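Local atomic coordinates of lipase-esterase related protein (Clostridium acetobutylicum, PDB entry 3E0X), a protein that is probably a hydrolase of the alpha/beta hydrolase fold, related to lipases and esterases, though its substrate is not known. Residues Pro16-Phe21 and Lys84-Ile89; Val101-Leu106 and Lys185-Pro190; Ile189-Ile194 and Lys212-Ser217. All blocks are in the same frame, centred on the assembly; numbering follows the deposited sequence.

Contact 1: residues Pro16-Phe21 and Lys84-Ile89; sequences PNTLLF and KNITLI
Two neighbouring parallel strands in the central sheet of the alpha/beta hydrolase fold meet here, 18-21 beside 86-89, with a twist of -26° between the short segments. The tight part is the strand pairing itself. Of strand 18-21, Thr18 and Leu20 make the backbone bonds to 86-89; Leu19 and Phe21 turn theirs to strand 43-47. Thr18 N reaches back to Asn85 O, while Thr18 O takes Thr87 N at 2.8 Å, nearly along the C=O axis. Leu20 repeats the pattern one step on, its N to Thr87 O at 2.9 Å and its O to Ile89 N. CA-H...O contacts fill in between, as in Phe21 CA to Ile89 O.

Each face of the pair carries its own row of side chains. On one, Leu20 CD2 lies alongside Leu88 CD2 at 3.8 Å, and Ile86 CG2 packs against Leu20 CB; helix 63-76 covers this row with Phe73 and Ile74. On the other, Leu19 CD2 rests on Thr87 CB, and Ile89 lies beside Phe21, pointing the same way, its CG2 3.8 Å from Phe21 CD1 and its CG1 over one ring face toward the rim. Phe32 meets the same ring edge-to-face.

The entry to the strands is looser and wetter. One water takes the N-H of Asn85 and donates to Pro16 O; it also bonds Thr18 OG1, which has Asn43 as a further partner. Beyond it, the amides of Asn17 and Asn85 stand nearly perpendicular, 87° apart, and Asn85 ND2 gives Asn17 OD1 only a weak, bent hydrogen bond of 2.9 Å.

Contact 2: residues Val101-Leu106 and Lys185-Pro190; sequences VALKKL and KNIDIP
Helix 93-102, which in this alpha/beta hydrolase fold follows the strand 86-91, runs out here into a type I turn from Ala102 to Lys105, and the loop leading to strand 191-196 packs against that end. Lys105, Ala102 and Ile187 lose the most surface to the contact, with Leu103 close behind.

Ala102 points its methyl at the loop. Its CB sits 4.1 Å from Ile187 CG2 and equally far from Ile189 CD1, so the two isoleucines share one small alanine. Ile189 reaches it with CG1 in the crowded position between backbone N and carbonyl carbon (chi1 55°), and packs on Val109 and Val112 of strand 109-115 as well.

The CG1 branch of Ile187, whose CD1 also touches Ala102 CB, meets Leu103 as well: the two side chains cross at about a right angle, Leu103 CD2 3.6 Å from Ile187 CG1, and Leu103 CD2 also brushes Asn186 CB. Between this apolar patch and the charged pair, one water receives Asp188 N-H and donates to Ala102 O, tying backbone to backbone.

Lys105 has left the helical conformation with a positive phi of 60°, and its side chain bends at chi2 and chi4 to come across to the loop. There CE lies 3.3 Å from Asn186 O, and a second water accepts from Lys105 NZ and donates to that same carbonyl. The exposed Lys105 and Asp188 form a salt bridge, Lys105 NZ to Asp188 OD2 at 2.8 Å, approaching from above the carboxylate plane, 47° out of it.

Contact 3: residues Ile189-Ile194 and Lys212-Ser217; sequences IPVKAI and KEVENS
Helix 204-213 ends at Glu213, and Val214 is the first residue to leave helical geometry. It turns its side chain toward the strand: CG1, anti to the backbone N (chi1 178°), lies 3.7 Å from Val191 CG2, the two side chains crossing at about a right angle. Ile210, one turn back in the helix, packs on Val191 too. At Asn216 the chain draws level with Pro190. A water accepts from Asn216 N and donates to Ile189 O, while Asn216 O takes the N-H of Val191 at 3.0 Å, in the carbonyl plane.

This is the return of a beta-alpha-beta unit, strand 191-196, helix 204-213, strand 217-222, where the last strand joins the edge of the parallel part of the sheet. The side chain of Asn216 lies alongside the proline, CG anti to the backbone N, placing ND2 3.4 Å from Pro190 CG. Ser217 then opens the strand, paired in parallel with Val191 and with its CA 3.1 Å from Val191 O. Its OG sits between the backbone N and the carbonyl carbon (chi1 65°) and hydrogen-bonds to Lys211 O, with Val214 O also within reach of its one proton, 3.0 Å from Ser217 OG.

Contacts 1 and 3 lie in the one mixed beta sheet of the fold, and contact 2 joins a helix end to a loop beside it. Along the chain, contact 1 closes before contact 2 opens, and contact 3 begins where contact 2 ends, sharing Ile189 and Pro190. Strand 109-115 lies between the strand pairs of contacts 1 and 3, whose centres are about 16 Å apart, without touching. Contact 2 lies about 14 Å from contact 1 and 10 Å from contact 3, centre to centre. It touches both: Val101 CG1 packs on Leu88 CD1 at 3.7 Å, and Lys185 CB lies 3.9 Å from Glu213 O. The end of helix 93-102 and the loop before strand 191-196 thus link the two strand pairings.

Contact 1: residues Pro16-Phe21 and Lys84-Ile89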
loop_
_atom_site.group_PDB
_atom_site.type_symbol
_atom_site.label_atom_id
_atom_site.label_comp_id
_atom_site.label_asym_id
_atom_site.label_seq_id
_atom_site.Cartn_x
_atom_site.Cartn_y
_atom_site.Cartn_z
ATOM N N PRO A 16 20.528 6.400 6.149
ATOM C CA PRO A 16 19.836 6.686 7.422
ATOM C C PRO A 16 18.317 6.636 7.260
ATOM O O PRO A 16 17.603 6.586 8.258
ATOM C CB PRO A 16 20.279 8.120 7.750
ATOM C CG PRO A 16 20.741 8.708 6.471
ATOM C CD PRO A 16 21.230 7.584 5.607
ATOM N N ASN A 17 17.868 6.618 6.003
ATOM C CA ASN A 17 16.459 6.648 5.715
ATOM C C ASN A 17 15.998 5.284 5.206
ATOM O O ASN A 17 16.461 4.776 4.167
ATOM C CB ASN A 17 16.171 7.807 4.758
ATOM C CG ASN A 17 17.008 9.053 5.096
ATOM O OD1 ASN A 17 17.016 9.524 6.241
ATOM N ND2 ASN A 17 17.741 9.560 4.112
ATOM N N THR A 18 15.107 4.677 5.978
ATOM C CA THR A 18 14.599 3.350 5.682
ATOM C C THR A 18 13.179 3.486 5.164
ATOM O O THR A 18 12.359 4.151 5.795
ATOM C CB THR A 18 14.620 2.473 6.974
ATOM O OG1 THR A 18 15.980 2.252 7.373
ATOM C CG2 THR A 18 13.943 1.151 6.759
ATOM N N LEU A 19 12.905 2.854 4.025
ATOM C CA LEU A 19 11.570 2.877 3.462
ATOM C C LEU A 19 11.045 1.466 3.518
ATOM O O LEU A 19 11.658 0.531 2.959
ATOM C CB LEU A 19 11.621 3.344 2.014
ATOM C CG LEU A 19 12.286 4.678 1.665
ATOM C CD1 LEU A 19 12.132 5.040 0.162
ATOM C CD2 LEU A 19 11.788 5.804 2.516
ATOM N N LEU A 20 9.915 1.298 4.195
ATOM C CA LEU A 20 9.289 -0.018 4.293
ATOM C C LEU A 20 8.019 0.028 3.431
ATOM O O LEU A 20 7.094 0.797 3.717
ATOM C CB LEU A 20 8.964 -0.329 5.765
ATOM C CG LEU A 20 8.280 -1.670 6.019
ATOM C CD1 LEU A 20 9.106 -2.838 5.572
ATOM C CD2 LEU A 20 7.942 -1.831 7.485
ATOM N N PHE A 21 7.997 -0.796 2.375
ATOM C CA PHE A 21 6.923 -0.801 1.385
ATOM C C PHE A 21 5.936 -1.896 1.702
ATOM O O PHE A 21 6.325 -3.068 1.867
ATOM C CB PHE A 21 7.491 -1.077 -0.018
ATOM C CG PHE A 21 8.467 -0.020 -0.524
ATOM C CD1 PHE A 21 8.081 0.885 -1.522
ATOM C CD2 PHE A 21 9.787 0.042 -0.056
ATOM C CE1 PHE A 21 8.989 1.844 -2.025
ATOM C CE2 PHE A 21 10.685 0.978 -0.558
ATOM C CZ PHE A 21 10.309 1.873 -1.530
ATOM N N LYS A 84 16.145 3.869 12.987
ATOM C CA LYS A 84 15.543 4.962 13.728
ATOM C C LYS A 84 14.702 5.922 12.889
ATOM O O LYS A 84 14.023 6.792 13.449
ATOM C CB LYS A 84 16.645 5.732 14.462
ATOM C CG LYS A 84 17.465 4.907 15.481
ATOM C CD LYS A 84 16.657 4.332 16.623
ATOM C CE LYS A 84 17.606 3.472 17.502
ATOM N NZ LYS A 84 16.893 2.644 18.524
ATOM N N ASN A 85 14.757 5.784 11.568
ATOM C CA ASN A 85 14.016 6.693 10.680
ATOM C C ASN A 85 13.287 5.947 9.565
ATOM O O ASN A 85 13.701 5.974 8.396
ATOM C CB ASN A 85 14.961 7.754 10.089
ATOM C CG ASN A 85 14.227 8.788 9.260
ATOM O OD1 ASN A 85 13.038 9.029 9.458
ATOM N ND2 ASN A 85 14.931 9.399 8.311
ATOM N N ILE A 86 12.198 5.291 9.943
ATOM C CA ILE A 86 11.406 4.500 8.999
ATOM C C ILE A 86 10.252 5.311 8.422
ATOM O O ILE A 86 9.459 5.906 9.174
ATOM C CB ILE A 86 10.867 3.194 9.653
ATOM C CG1 ILE A 86 12.016 2.351 10.193
ATOM C CG2 ILE A 86 10.089 2.365 8.646
ATOM C CD1 ILE A 86 11.568 1.187 11.081
ATOM N N THR A 87 10.166 5.319 7.087
ATOM C CA THR A 87 8.989 5.821 6.381
ATOM C C THR A 87 8.247 4.638 5.809
ATOM O O THR A 87 8.847 3.788 5.156
ATOM C CB THR A 87 9.383 6.786 5.233
ATOM O OG1 THR A 87 10.099 7.896 5.787
ATOM C CG2 THR A 87 8.150 7.304 4.489
ATOM N N LEU A 88 6.955 4.566 6.093
ATOM C CA LEU A 88 6.126 3.508 5.539
ATOM C C LEU A 88 5.513 3.991 4.240
ATOM O O LEU A 88 5.051 5.133 4.143
ATOM C CB LEU A 88 4.990 3.139 6.502
ATOM C CG LEU A 88 5.394 2.783 7.926
ATOM C CD1 LEU A 88 4.103 2.456 8.716
ATOM C CD2 LEU A 88 6.380 1.625 7.949
ATOM N N ILE A 89 5.538 3.121 3.232
ATOM C CA ILE A 89 4.969 3.398 1.918
ATOM C C ILE A 89 3.928 2.321 1.673
ATOM O O ILE A 89 4.309 1.171 1.470
ATOM C CB ILE A 89 6.081 3.260 0.818
ATOM C CG1 ILE A 89 7.292 4.164 1.120
ATOM C CG2 ILE A 89 5.500 3.501 -0.567
ATOM C CD1 ILE A 89 7.021 5.641 1.006
HETATM O O HOH W 1 16.289 4.305 9.523
#

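Contact 2: residues Val101-Leu106 and Lys185-Pro190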
loop_
_atom_site.group_PDB
_atom_site.type_symbol
_atom_site.label_atom_id
_atom_site.label_comp_id
_atom_site.label_asym_id
_atom_site.label_seq_id
_atom_site.Cartn_x
_atom_site.Cartn_y
_atom_site.Cartn_z
ATOM N N VAL A 101 -0.828 1.381 11.112
ATOM C CA VAL A 101 0.465 1.235 11.811
ATOM C C VAL A 101 0.895 2.555 12.454
ATOM O O VAL A 101 1.408 2.564 13.590
ATOM C CB VAL A 101 1.566 0.665 10.895
ATOM C CG1 VAL A 101 2.890 0.585 11.657
ATOM C CG2 VAL A 101 1.142 -0.728 10.451
ATOM N N ALA A 102 0.661 3.662 11.758
ATOM C CA ALA A 102 0.969 4.969 12.340
ATOM C C ALA A 102 0.252 5.113 13.689
ATOM O O ALA A 102 0.813 5.656 14.641
ATOM C CB ALA A 102 0.535 6.079 11.393
ATOM N N LEU A 103 -0.981 4.606 13.777
ATOM C CA LEU A 103 -1.780 4.719 15.019
ATOM C C LEU A 103 -1.248 3.844 16.154
ATOM O O LEU A 103 -1.639 4.051 17.309
ATOM C CB LEU A 103 -3.241 4.380 14.725
ATOM C CG LEU A 103 -3.913 5.468 13.894
ATOM C CD1 LEU A 103 -5.195 4.977 13.234
ATOM C CD2 LEU A 103 -4.195 6.696 14.800
ATOM N N LYS A 104 -0.351 2.903 15.856
ATOM C CA LYS A 104 0.292 2.106 16.899
ATOM C C LYS A 104 1.397 2.881 17.611
ATOM O O LYS A 104 1.896 2.424 18.651
ATOM C CB LYS A 104 0.886 0.815 16.314
ATOM C CG LYS A 104 -0.134 -0.161 15.696
ATOM C CD LYS A 104 -0.921 -0.889 16.754
ATOM C CE LYS A 104 -1.734 -2.029 16.150
ATOM N NZ LYS A 104 -2.062 -3.067 17.162
ATOM N N LYS A 105 1.820 4.008 17.024
ATOM C CA LYS A 105 2.793 4.921 17.671
ATOM C C LYS A 105 4.116 4.196 17.956
ATOM O O LYS A 105 4.697 4.315 19.054
ATOM C CB LYS A 105 2.229 5.507 18.986
ATOM C CG LYS A 105 0.824 6.079 18.917
ATOM C CD LYS A 105 0.687 7.062 17.798
ATOM C CE LYS A 105 -0.641 7.841 17.883
ATOM N NZ LYS A 105 -0.713 8.683 19.109
ATOM N N LEU A 106 4.598 3.428 16.970
ATOM C CA LEU A 106 5.897 2.756 17.098
ATOM C C LEU A 106 7.009 3.793 17.107
ATOM O O LEU A 106 6.953 4.747 16.332
ATOM C CB LEU A 106 6.085 1.741 15.954
ATOM C CG LEU A 106 4.979 0.691 15.850
ATOM C CD1 LEU A 106 5.284 -0.260 14.671
ATOM C CD2 LEU A 106 4.842 -0.063 17.178
ATOM N N LYS A 185 -7.242 11.653 12.966
ATOM C CA LYS A 185 -6.862 12.826 13.760
ATOM C C LYS A 185 -5.871 12.506 14.865
ATOM O O LYS A 185 -5.246 13.427 15.413
ATOM C CB LYS A 185 -8.101 13.469 14.376
ATOM C CG LYS A 185 -8.851 12.614 15.387
ATOM C CD LYS A 185 -9.750 13.485 16.269
ATOM C CE LYS A 185 -10.009 12.799 17.585
ATOM N NZ LYS A 185 -10.605 13.724 18.601
ATOM N N ASN A 186 -5.738 11.228 15.200
ATOM C CA ASN A 186 -4.838 10.798 16.270
ATOM C C ASN A 186 -3.430 10.468 15.785
ATOM O O ASN A 186 -2.575 10.121 16.587
ATOM C CB ASN A 186 -5.449 9.593 17.006
ATOM C CG ASN A 186 -6.768 9.936 17.691
ATOM O OD1 ASN A 186 -7.762 9.203 17.575
ATOM N ND2 ASN A 186 -6.793 11.063 18.379
ATOM N N ILE A 187 -3.192 10.569 14.478
ATOM C CA ILE A 187 -1.855 10.314 13.956
ATOM C C ILE A 187 -0.970 11.527 14.235
ATOM O O ILE A 187 -1.292 12.644 13.804
ATOM C CB ILE A 187 -1.886 9.992 12.451
ATOM C CG1 ILE A 187 -2.565 8.629 12.229
ATOM C CG2 ILE A 187 -0.461 9.998 11.886
ATOM C CD1 ILE A 187 -2.860 8.272 10.757
ATOM N N ASP A 188 0.158 11.275 14.907
ATOM C CA ASP A 188 1.083 12.327 15.383
ATOM C C ASP A 188 2.167 12.724 14.368
ATOM O O ASP A 188 2.799 13.775 14.484
ATOM C CB ASP A 188 1.827 11.861 16.659
ATOM C CG ASP A 188 0.911 11.601 17.855
ATOM O OD1 ASP A 188 -0.036 12.384 18.103
ATOM O OD2 ASP A 188 1.197 10.624 18.589
ATOM N N ILE A 189 2.432 11.836 13.412
ATOM C CA ILE A 189 3.539 11.987 12.461
ATOM C C ILE A 189 3.029 12.482 11.117
ATOM O O ILE A 189 1.817 12.450 10.866
ATOM C CB ILE A 189 4.289 10.645 12.278
ATOM C CG1 ILE A 189 3.313 9.536 11.865
ATOM C CG2 ILE A 189 5.082 10.285 13.584
ATOM C CD1 ILE A 189 4.031 8.219 11.552
ATOM N N PRO A 190 3.945 12.967 10.251
ATOM C CA PRO A 190 3.521 13.441 8.908
ATOM C C PRO A 190 3.008 12.306 8.012
ATOM O O PRO A 190 3.544 11.187 8.002
ATOM C CB PRO A 190 4.781 14.085 8.329
ATOM C CG PRO A 190 5.712 14.328 9.563
ATOM C CD PRO A 190 5.385 13.185 10.505
HETATM O O HOH W 2 1.235 8.527 14.948
HETATM O O HOH W 3 -3.046 10.126 19.585
#

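Contact 3: residues Ile189-Ile194 and Lys212-Ser217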
loop_
_atom_site.group_PDB
_atom_site.type_symbol
_atom_site.label_atom_id
_atom_site.label_comp_id
_atom_site.label_asym_id
_atom_site.label_seq_id
_atom_site.Cartn_x
_atom_site.Cartn_y
_atom_site.Cartn_z
ATOM N N ILE A 189 2.432 11.836 13.412
ATOM C CA ILE A 189 3.539 11.987 12.461
ATOM C C ILE A 189 3.029 12.482 11.117
ATOM O O ILE A 189 1.817 12.450 10.866
ATOM C CB ILE A 189 4.289 10.645 12.278
ATOM C CG1 ILE A 189 3.313 9.536 11.865
ATOM C CG2 ILE A 189 5.082 10.285 13.584
ATOM C CD1 ILE A 189 4.031 8.219 11.552
ATOM N N PRO A 190 3.945 12.967 10.251
ATOM C CA PRO A 190 3.521 13.441 8.908
ATOM C C PRO A 190 3.008 12.306 8.012
ATOM O O PRO A 190 3.544 11.187 8.002
ATOM C CB PRO A 190 4.781 14.085 8.329
ATOM C CG PRO A 190 5.712 14.328 9.563
ATOM C CD PRO A 190 5.385 13.185 10.505
ATOM N N VAL A 191 1.945 12.609 7.274
ATOM C CA VAL A 191 1.339 11.651 6.345
ATOM C C VAL A 191 1.194 12.322 4.999
ATOM O O VAL A 191 0.748 13.471 4.936
ATOM C CB VAL A 191 -0.081 11.252 6.833
ATOM C CG1 VAL A 191 -0.804 10.393 5.786
ATOM C CG2 VAL A 191 0.001 10.471 8.136
ATOM N N LYS A 192 1.599 11.629 3.934
ATOM C CA LYS A 192 1.359 12.160 2.583
ATOM C C LYS A 192 0.517 11.176 1.798
ATOM O O LYS A 192 0.799 9.981 1.830
ATOM C CB LYS A 192 2.663 12.417 1.800
ATOM C CG LYS A 192 2.451 12.937 0.393
ATOM C CD LYS A 192 3.723 13.518 -0.175
ATOM C CE LYS A 192 3.427 14.159 -1.513
ATOM N NZ LYS A 192 4.647 14.810 -2.086
ATOM N N ALA A 193 -0.512 11.671 1.114
ATOM C CA ALA A 193 -1.317 10.826 0.243
ATOM C C ALA A 193 -0.947 11.181 -1.200
ATOM O O ALA A 193 -0.787 12.373 -1.520
ATOM C CB ALA A 193 -2.789 11.066 0.495
ATOM N N ILE A 194 -0.821 10.167 -2.068
ATOM C CA ILE A 194 -0.473 10.356 -3.490
ATOM C C ILE A 194 -1.471 9.516 -4.273
ATOM O O ILE A 194 -1.646 8.341 -3.962
ATOM C CB ILE A 194 0.956 9.841 -3.803
ATOM C CG1 ILE A 194 1.994 10.627 -3.009
ATOM C CG2 ILE A 194 1.247 9.977 -5.304
ATOM C CD1 ILE A 194 3.373 9.962 -3.047
ATOM N N LYS A 212 -7.422 15.978 4.996
ATOM C CA LYS A 212 -8.258 16.794 5.885
ATOM C C LYS A 212 -8.073 16.425 7.354
ATOM O O LYS A 212 -8.052 17.311 8.223
ATOM C CB LYS A 212 -9.729 16.617 5.507
ATOM C CG LYS A 212 -10.674 17.436 6.361
ATOM C CD LYS A 212 -12.121 17.271 5.933
ATOM C CE LYS A 212 -12.608 15.830 6.114
ATOM N NZ LYS A 212 -14.095 15.715 5.958
ATOM N N GLU A 213 -8.023 15.119 7.640
ATOM C CA GLU A 213 -8.096 14.632 9.006
ATOM C C GLU A 213 -6.767 14.570 9.734
ATOM O O GLU A 213 -6.734 14.784 10.936
ATOM C CB GLU A 213 -8.725 13.241 9.038
ATOM C CG GLU A 213 -10.201 13.244 8.723
ATOM C CD GLU A 213 -10.998 14.065 9.729
ATOM O OE1 GLU A 213 -10.903 13.834 10.965
ATOM O OE2 GLU A 213 -11.693 14.970 9.261
ATOM N N VAL A 214 -5.681 14.270 9.028
ATOM C CA VAL A 214 -4.354 14.188 9.657
ATOM C C VAL A 214 -3.797 15.609 9.796
ATOM O O VAL A 214 -3.757 16.359 8.827
ATOM C CB VAL A 214 -3.397 13.298 8.822
ATOM C CG1 VAL A 214 -1.988 13.272 9.470
ATOM C CG2 VAL A 214 -3.986 11.876 8.654
ATOM N N GLU A 215 -3.362 15.964 11.008
ATOM C CA GLU A 215 -2.934 17.332 11.294
ATOM C C GLU A 215 -1.740 17.764 10.449
ATOM O O GLU A 215 -1.739 18.874 9.903
ATOM C CB GLU A 215 -2.630 17.501 12.789
ATOM C CG GLU A 215 -2.188 18.920 13.205
ATOM C CD GLU A 215 -3.274 19.983 12.979
ATOM O OE1 GLU A 215 -4.480 19.647 13.071
ATOM O OE2 GLU A 215 -2.923 21.161 12.711
ATOM N N ASN A 216 -0.723 16.899 10.368
ATOM C CA ASN A 216 0.467 17.188 9.562
ATOM C C ASN A 216 0.428 16.323 8.305
ATOM O O ASN A 216 0.790 15.155 8.330
ATOM C CB ASN A 216 1.749 16.946 10.369
ATOM C CG ASN A 216 2.999 17.426 9.645
ATOM O OD1 ASN A 216 2.932 17.934 8.514
ATOM N ND2 ASN A 216 4.146 17.271 10.288
ATOM N N SER A 217 -0.062 16.902 7.218
ATOM C CA SER A 217 -0.353 16.096 6.039
ATOM C C SER A 217 -0.100 16.823 4.728
ATOM O O SER A 217 -0.092 18.064 4.662
ATOM C CB SER A 217 -1.794 15.588 6.100
ATOM O OG SER A 217 -2.699 16.675 6.031
HETATM O O HOH W 4 0.052 14.364 11.932
#